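Local coordinates for protein quinoline 2-oxidoreductase medium subunit (Pseudomonas putida, PDB 1T3Q) that forms the FAD-carrying medium subunit of a molybdenum hydroxylase acting on quinoline, and probably passes electrons through its bound flavin, at residues 4-9 / 38-43; 246-251 / 266-271. One frame throughout, in Å; residues are numbered along the deposited sequence.

Contact 1 (4-9 / 38-43); sequences PAFSYR and PLLAFR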
ATOM      1  N   PRO C   4       1.275  32.474  -4.487  1.00 18.28           N
ATOM      2  CA  PRO C   4       1.403  32.952  -3.110  1.00 19.51           C
ATOM      3  C   PRO C   4      -0.056  33.093  -2.662  1.00 21.05           C
ATOM      4  O   PRO C   4      -0.960  33.027  -3.500  1.00 20.17           O
ATOM      5  CB  PRO C   4       2.122  34.291  -3.273  1.00 20.16           C
ATOM      6  CG  PRO C   4       1.666  34.761  -4.608  1.00 21.48           C
ATOM      7  CD  PRO C   4       1.697  33.507  -5.449  1.00 18.43           C
ATOM      8  N   ALA C   5      -0.299  33.276  -1.371  1.00 21.53           N
ATOM      9  CA  ALA C   5      -1.670  33.384  -0.874  1.00 21.86           C
ATOM     10  C   ALA C   5      -2.377  34.700  -1.211  1.00 21.20           C
ATOM     11  O   ALA C   5      -1.739  35.737  -1.366  1.00 21.60           O
ATOM     12  CB  ALA C   5      -1.689  33.159   0.632  1.00 22.03           C
ATOM     13  N   PHE C   6      -3.702  34.637  -1.334  1.00 21.08           N
ATOM     14  CA  PHE C   6      -4.520  35.816  -1.625  1.00 19.60           C
ATOM     15  C   PHE C   6      -6.004  35.505  -1.451  1.00 20.65           C
ATOM     16  O   PHE C   6      -6.409  34.342  -1.485  1.00 20.92           O
ATOM     17  CB  PHE C   6      -4.253  36.326  -3.052  1.00 18.18           C
ATOM     18  CG  PHE C   6      -4.395  35.271  -4.121  1.00 18.73           C
ATOM     19  CD1 PHE C   6      -5.652  34.839  -4.537  1.00 18.20           C
ATOM     20  CD2 PHE C   6      -3.264  34.686  -4.690  1.00 18.43           C
ATOM     21  CE1 PHE C   6      -5.779  33.837  -5.505  1.00 18.40           C
ATOM     22  CE2 PHE C   6      -3.381  33.688  -5.655  1.00 19.00           C
ATOM     23  CZ  PHE C   6      -4.643  33.262  -6.063  1.00 18.03           C
ATOM     24  N   SER C   7      -6.813  36.539  -1.236  1.00 20.75           N
ATOM     25  CA  SER C   7      -8.251  36.341  -1.092  1.00 20.57           C
ATOM     26  C   SER C   7      -8.860  36.467  -2.484  1.00 19.65           C
ATOM     27  O   SER C   7      -8.169  36.828  -3.438  1.00 20.27           O
ATOM     28  CB  SER C   7      -8.854  37.384  -0.142  1.00 19.13           C
ATOM     29  OG  SER C   7      -8.631  38.689  -0.630  1.00 22.53           O
ATOM     30  N   TYR C   8     -10.152  36.183  -2.603  1.00 20.68           N
ATOM     31  CA  TYR C   8     -10.816  36.227  -3.901  1.00 22.21           C
ATOM     32  C   TYR C   8     -12.233  36.778  -3.834  1.00 21.88           C
ATOM     33  O   TYR C   8     -12.985  36.471  -2.912  1.00 22.72           O
ATOM     34  CB  TYR C   8     -10.854  34.815  -4.487  1.00 21.73           C
ATOM     35  CG  TYR C   8     -11.640  34.663  -5.771  1.00 22.56           C
ATOM     36  CD1 TYR C   8     -11.043  34.881  -7.015  1.00 21.95           C
ATOM     37  CD2 TYR C   8     -12.974  34.250  -5.743  1.00 22.00           C
ATOM     38  CE1 TYR C   8     -11.755  34.681  -8.204  1.00 19.61           C
ATOM     39  CE2 TYR C   8     -13.693  34.051  -6.920  1.00 22.61           C
ATOM     40  CZ  TYR C   8     -13.078  34.266  -8.146  1.00 22.14           C
ATOM     41  OH  TYR C   8     -13.789  34.051  -9.304  1.00 19.95           O
ATOM     42  N   ARG C   9     -12.580  37.590  -4.826  1.00 21.90           N
ATOM     43  CA  ARG C   9     -13.909  38.180  -4.932  1.00 23.86           C
ATOM     44  C   ARG C   9     -14.302  38.241  -6.401  1.00 23.38           C
ATOM     45  O   ARG C   9     -13.463  38.496  -7.265  1.00 24.09           O
ATOM     46  CB  ARG C   9     -13.932  39.597  -4.339  1.00 24.34           C
ATOM     47  CG  ARG C   9     -13.816  39.631  -2.832  1.00 26.12           C
ATOM     48  CD  ARG C   9     -13.998  41.040  -2.274  1.00 28.97           C
ATOM     49  NE  ARG C   9     -15.332  41.588  -2.522  1.00 28.56           N
ATOM     50  CZ  ARG C   9     -15.815  42.660  -1.897  1.00 30.26           C
ATOM     51  NH1 ARG C   9     -15.072  43.285  -0.992  1.00 29.71           N
ATOM     52  NH2 ARG C   9     -17.034  43.107  -2.171  1.00 29.58           N
ATOM     53  N   PRO C  38       0.526  32.538 -14.515  1.00 18.73           N
ATOM     54  CA  PRO C  38       1.913  32.103 -14.698  1.00 20.56           C
ATOM     55  C   PRO C  38       2.831  32.997 -13.851  1.00 21.69           C
ATOM     56  O   PRO C  38       3.791  32.517 -13.250  1.00 22.50           O
ATOM     57  CB  PRO C  38       2.126  32.277 -16.195  1.00 19.24           C
ATOM     58  CG  PRO C  38       0.782  31.871 -16.744  1.00 19.93           C
ATOM     59  CD  PRO C  38      -0.172  32.619 -15.812  1.00 18.93           C
ATOM     60  N   LEU C  39       2.518  34.291 -13.796  1.00 22.22           N
ATOM     61  CA  LEU C  39       3.305  35.234 -13.002  1.00 22.32           C
ATOM     62  C   LEU C  39       3.237  34.865 -11.529  1.00 22.16           C
ATOM     63  O   LEU C  39       4.235  34.962 -10.809  1.00 22.68           O
ATOM     64  CB  LEU C  39       2.795  36.668 -13.183  1.00 23.49           C
ATOM     65  CG  LEU C  39       3.035  37.355 -14.528  1.00 25.55           C
ATOM     66  CD1 LEU C  39       2.402  38.739 -14.514  1.00 25.92           C
ATOM     67  CD2 LEU C  39       4.532  37.454 -14.789  1.00 27.82           C
ATOM     68  N   LEU C  40       2.054  34.449 -11.081  1.00 21.07           N
ATOM     69  CA  LEU C  40       1.856  34.044  -9.694  1.00 21.13           C
ATOM     70  C   LEU C  40       2.619  32.759  -9.410  1.00 21.60           C
ATOM     71  O   LEU C  40       3.159  32.576  -8.318  1.00 21.33           O
ATOM     72  CB  LEU C  40       0.364  33.833  -9.404  1.00 21.71           C
ATOM     73  CG  LEU C  40      -0.487  35.095  -9.234  1.00 24.43           C
ATOM     74  CD1 LEU C  40      -1.961  34.727  -9.182  1.00 23.32           C
ATOM     75  CD2 LEU C  40      -0.075  35.811  -7.956  1.00 23.17           C
ATOM     76  N   ALA C  41       2.654  31.866 -10.397  1.00 20.99           N
ATOM     77  CA  ALA C  41       3.360  30.596 -10.257  1.00 22.86           C
ATOM     78  C   ALA C  41       4.851  30.844 -10.028  1.00 22.42           C
ATOM     79  O   ALA C  41       5.512  30.089  -9.316  1.00 22.67           O
ATOM     80  CB  ALA C  41       3.150  29.735 -11.507  1.00 21.72           C
ATOM     81  N   PHE C  42       5.370  31.908 -10.634  1.00 22.35           N
ATOM     82  CA  PHE C  42       6.777  32.275 -10.486  1.00 23.47           C
ATOM     83  C   PHE C  42       6.940  33.249  -9.330  1.00 23.53           C
ATOM     84  O   PHE C  42       8.042  33.728  -9.059  1.00 23.52           O
ATOM     85  CB  PHE C  42       7.287  32.932 -11.767  1.00 26.27           C
ATOM     86  CG  PHE C  42       7.483  31.972 -12.903  1.00 31.18           C
ATOM     87  CD1 PHE C  42       7.173  32.346 -14.205  1.00 34.13           C
ATOM     88  CD2 PHE C  42       7.995  30.699 -12.677  1.00 32.62           C
ATOM     89  CE1 PHE C  42       7.374  31.464 -15.265  1.00 36.54           C
ATOM     90  CE2 PHE C  42       8.199  29.811 -13.730  1.00 32.99           C
ATOM     91  CZ  PHE C  42       7.888  30.193 -15.024  1.00 34.79           C
ATOM     92  N   ARG C  43       5.830  33.546  -8.664  1.00 21.62           N
ATOM     93  CA  ARG C  43       5.821  34.469  -7.542  1.00 22.59           C
ATOM     94  C   ARG C  43       6.488  35.786  -7.905  1.00 24.41           C
ATOM     95  O   ARG C  43       7.320  36.308  -7.160  1.00 25.61           O
ATOM     96  CB  ARG C  43       6.497  33.828  -6.325  1.00 22.88           C
ATOM     97  CG  ARG C  43       5.794  32.549  -5.896  1.00 23.53           C
ATOM     98  CD  ARG C  43       6.022  32.194  -4.440  1.00 22.06           C
ATOM     99  NE  ARG C  43       5.154  31.084  -4.054  1.00 21.63           N
ATOM    100  CZ  ARG C  43       4.886  30.733  -2.802  1.00 21.62           C
ATOM    101  NH1 ARG C  43       5.417  31.403  -1.785  1.00 21.95           N
ATOM    102  NH2 ARG C  43       4.070  29.713  -2.565  1.00 19.91           N
TER

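Contact 2 (246-251 / 266-271); sequences LATEGL and SLAKAI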
ATOM      1  N   LEU C 246      12.253  50.317 -45.856  1.00 24.82           N
ATOM      2  CA  LEU C 246      11.878  51.593 -45.260  1.00 25.24           C
ATOM      3  C   LEU C 246      11.159  51.397 -43.936  1.00 24.66           C
ATOM      4  O   LEU C 246      11.349  52.167 -42.997  1.00 25.14           O
ATOM      5  CB  LEU C 246      10.976  52.378 -46.215  1.00 24.77           C
ATOM      6  CG  LEU C 246      11.607  52.917 -47.499  1.00 26.53           C
ATOM      7  CD1 LEU C 246      10.523  53.521 -48.379  1.00 24.23           C
ATOM      8  CD2 LEU C 246      12.663  53.960 -47.155  1.00 26.02           C
ATOM      9  N   ALA C 247      10.335  50.359 -43.862  1.00 25.17           N
ATOM     10  CA  ALA C 247       9.570  50.061 -42.655  1.00 24.71           C
ATOM     11  C   ALA C 247      10.419  49.551 -41.497  1.00 26.03           C
ATOM     12  O   ALA C 247      10.041  49.700 -40.336  1.00 24.29           O
ATOM     13  CB  ALA C 247       8.486  49.040 -42.974  1.00 24.78           C
ATOM     14  N   THR C 248      11.565  48.954 -41.805  1.00 27.41           N
ATOM     15  CA  THR C 248      12.418  48.400 -40.759  1.00 30.04           C
ATOM     16  C   THR C 248      13.637  49.239 -40.414  1.00 31.86           C
ATOM     17  O   THR C 248      14.281  49.009 -39.390  1.00 33.41           O
ATOM     18  CB  THR C 248      12.888  46.977 -41.135  1.00 29.94           C
ATOM     19  OG1 THR C 248      13.588  47.013 -42.385  1.00 31.18           O
ATOM     20  CG2 THR C 248      11.692  46.042 -41.266  1.00 30.73           C
ATOM     21  N   GLU C 249      13.963  50.216 -41.250  1.00 34.27           N
ATOM     22  CA  GLU C 249      15.123  51.049 -40.967  1.00 36.04           C
ATOM     23  C   GLU C 249      14.870  51.913 -39.736  1.00 36.33           C
ATOM     24  O   GLU C 249      13.798  52.505 -39.580  1.00 37.99           O
ATOM     25  N   GLY C 250      15.860  51.963 -38.850  1.00 36.70           N
ATOM     26  CA  GLY C 250      15.720  52.744 -37.638  1.00 35.62           C
ATOM     27  C   GLY C 250      15.258  51.900 -36.466  1.00 34.93           C
ATOM     28  O   GLY C 250      15.374  52.314 -35.312  1.00 35.71           O
ATOM     29  N   LEU C 251      14.730  50.715 -36.751  1.00 33.20           N
ATOM     30  CA  LEU C 251      14.259  49.840 -35.684  1.00 32.26           C
ATOM     31  C   LEU C 251      15.437  49.247 -34.922  1.00 32.29           C
ATOM     32  O   LEU C 251      16.494  48.988 -35.493  1.00 30.32           O
ATOM     33  CB  LEU C 251      13.382  48.722 -36.252  1.00 31.59           C
ATOM     34  CG  LEU C 251      12.106  49.179 -36.966  1.00 29.50           C
ATOM     35  CD1 LEU C 251      11.314  47.963 -37.407  1.00 30.35           C
ATOM     36  CD2 LEU C 251      11.266  50.050 -36.036  1.00 29.69           C
ATOM     37  N   SER C 266      16.313  41.256 -40.181  1.00 26.39           N
ATOM     38  CA  SER C 266      16.212  40.511 -41.426  1.00 26.05           C
ATOM     39  C   SER C 266      14.831  39.875 -41.529  1.00 25.04           C
ATOM     40  O   SER C 266      14.195  39.920 -42.580  1.00 25.86           O
ATOM     41  CB  SER C 266      17.293  39.429 -41.485  1.00 27.85           C
ATOM     42  OG  SER C 266      17.154  38.652 -42.660  1.00 29.86           O
ATOM     43  N   LEU C 267      14.369  39.289 -40.430  1.00 24.00           N
ATOM     44  CA  LEU C 267      13.061  38.654 -40.396  1.00 24.67           C
ATOM     45  C   LEU C 267      11.937  39.683 -40.531  1.00 25.41           C
ATOM     46  O   LEU C 267      10.950  39.451 -41.228  1.00 24.65           O
ATOM     47  CB  LEU C 267      12.888  37.862 -39.093  1.00 25.41           C
ATOM     48  CG  LEU C 267      13.811  36.653 -38.873  1.00 25.92           C
ATOM     49  CD1 LEU C 267      13.552  36.055 -37.500  1.00 24.44           C
ATOM     50  CD2 LEU C 267      13.579  35.608 -39.958  1.00 25.75           C
ATOM     51  N   ALA C 268      12.090  40.823 -39.865  1.00 24.87           N
ATOM     52  CA  ALA C 268      11.081  41.872 -39.922  1.00 25.52           C
ATOM     53  C   ALA C 268      10.905  42.342 -41.364  1.00 25.71           C
ATOM     54  O   ALA C 268       9.794  42.599 -41.814  1.00 24.51           O
ATOM     55  CB  ALA C 268      11.489  43.043 -39.032  1.00 24.58           C
ATOM     56  N   LYS C 269      12.015  42.438 -42.084  1.00 26.36           N
ATOM     57  CA  LYS C 269      11.995  42.876 -43.473  1.00 27.75           C
ATOM     58  C   LYS C 269      11.329  41.821 -44.361  1.00 28.03           C
ATOM     59  O   LYS C 269      10.516  42.148 -45.231  1.00 26.68           O
ATOM     60  CB  LYS C 269      13.432  43.155 -43.932  1.00 29.64           C
ATOM     61  CG  LYS C 269      13.571  43.878 -45.263  1.00 34.41           C
ATOM     62  CD  LYS C 269      13.504  42.916 -46.436  1.00 37.93           C
ATOM     63  CE  LYS C 269      13.816  43.622 -47.748  1.00 39.86           C
ATOM     64  NZ  LYS C 269      13.822  42.666 -48.890  1.00 41.54           N
ATOM     65  N   ALA C 270      11.661  40.554 -44.127  1.00 27.26           N
ATOM     66  CA  ALA C 270      11.095  39.457 -44.913  1.00 26.81           C
ATOM     67  C   ALA C 270       9.594  39.323 -44.691  1.00 26.20           C
ATOM     68  O   ALA C 270       8.834  39.126 -45.635  1.00 25.89           O
ATOM     69  CB  ALA C 270      11.791  38.144 -44.555  1.00 25.03           C
ATOM     70  N   ILE C 271       9.172  39.430 -43.438  1.00 27.29           N
ATOM     71  CA  ILE C 271       7.760  39.314 -43.098  1.00 27.05           C
ATOM     72  C   ILE C 271       6.948  40.502 -43.619  1.00 27.21           C
ATOM     73  O   ILE C 271       5.828  40.336 -44.112  1.00 26.53           O
ATOM     74  CB  ILE C 271       7.581  39.204 -41.573  1.00 28.26           C
ATOM     75  CG1 ILE C 271       8.329  37.968 -41.059  1.00 29.47           C
ATOM     76  CG2 ILE C 271       6.104  39.132 -41.217  1.00 29.39           C
ATOM     77  CD1 ILE C 271       7.877  36.661 -41.690  1.00 31.06           C
TER

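Contact 1 (4-9 / 38-43)
Leu40 meets Pro4 with one methyl and Phe6 with the other. Leu40 CD2 goes to the proline, 3.8 Å from Pro4 CD and nearly as close to CG, with the two side chains crossing at about a right angle. Leu40 CD1 goes to the phenylalanine, whose side chain comes from the opposite direction, and meets Phe6 CE2 obliquely at 3.9 Å. Phe6 has CG between its backbone N and carbonyl carbon (chi1 53°), which swings the ring toward the helix. Phe3, Val45, Pro47 and Leu50 also pack on Leu40.

One backbone carbonyl takes part: Pro4 CD packs 3.4 Å from Leu40 O. That same oxygen accepts a weak bond from Arg43 N (2.9 Å) where helix 36-41 ends in a Schellman motif, with Arg43 at positive phi (52°). The contact joins the N-terminal segment leading into strand 7-9, outermost within this chain in a parallel sheet, to the end of a helix whose Leu36 binds FAD, within the FAD-binding domain.

The charged group meets the proline through a face. The guanidinium of Arg43, carried on a chain extended from CG to NE, lies flat under Pro4 CA, which sits 4.1 Å above its plane. NE bonds to Lys2 O and NH1 forms a salt bridge with Asp129 of the large subunit.

Contact 2 (246-251 / 266-271)
Thr248 and Lys269 have the nearest CA atoms across the segments, 6.2 Å apart. Thr248 is the last residue of helix 237-248, and Glu249 is the first to leave helical geometry. The chain then reverses in a type II beta turn from Thr248 to Leu251, closed by Leu251 N to Thr248 O at 3.2 Å. Gly250, the third residue of the turn, has positive phi (96°). Segment 266-271 is helical throughout, part of the long helix 261-284, and its backbone bonds include Ile271 N to Leu267 O at 2.8 Å.

These helices belong to the C-terminal domain, of the CO dehydrogenase flavoprotein type, and lie against its antiparallel sheet. Leu213 of strand 205-214 touches both Thr248 and Ala268, bridging the two helices on the sheet side, and Ala268 also packs on Val193 of the neighbouring strand 193-202.

The side-chain contact is small and centres on the methyl of Thr248. Thr248 CG2 lies 3.7 Å from Ala268 CB and equally far from Lys269 N, so it abuts both the alanine methyl and the helix backbone. With OG1 between the backbone N and carbonyl carbon (chi1 58°), the hydroxyl turns back to its own helix and hydrogen-bonds to Ala244 O and Glu245 O. Across the contact, Thr248 OG1 only brushes Lys269 CB, at 4.2 Å. The rest of the lysine chain, bent at chi2 (-84°), leads away from Thr248.

Both contacts are largely buried, but they lie in different domains: their centres are 39 Å apart, their nearest atoms about 24 Å, and they do not touch. Contact 1 ties an N-terminal loop to the end of a helix in the FAD-binding domain, the Leu40 side chain about 8 Å from the bound FAD, and borders the small and large subunits. Contact 2 packs the last turn of helix 237-248 against helix 261-284 over a sheet of the C-terminal domain, away from the annotated sites. Contact 1 buries 219 Å² and mixes apolar packing with a guanidinium held by a carbonyl of its own chain and by a salt bridge to the large subunit; contact 2 buries 113 Å², chiefly through methyl packing.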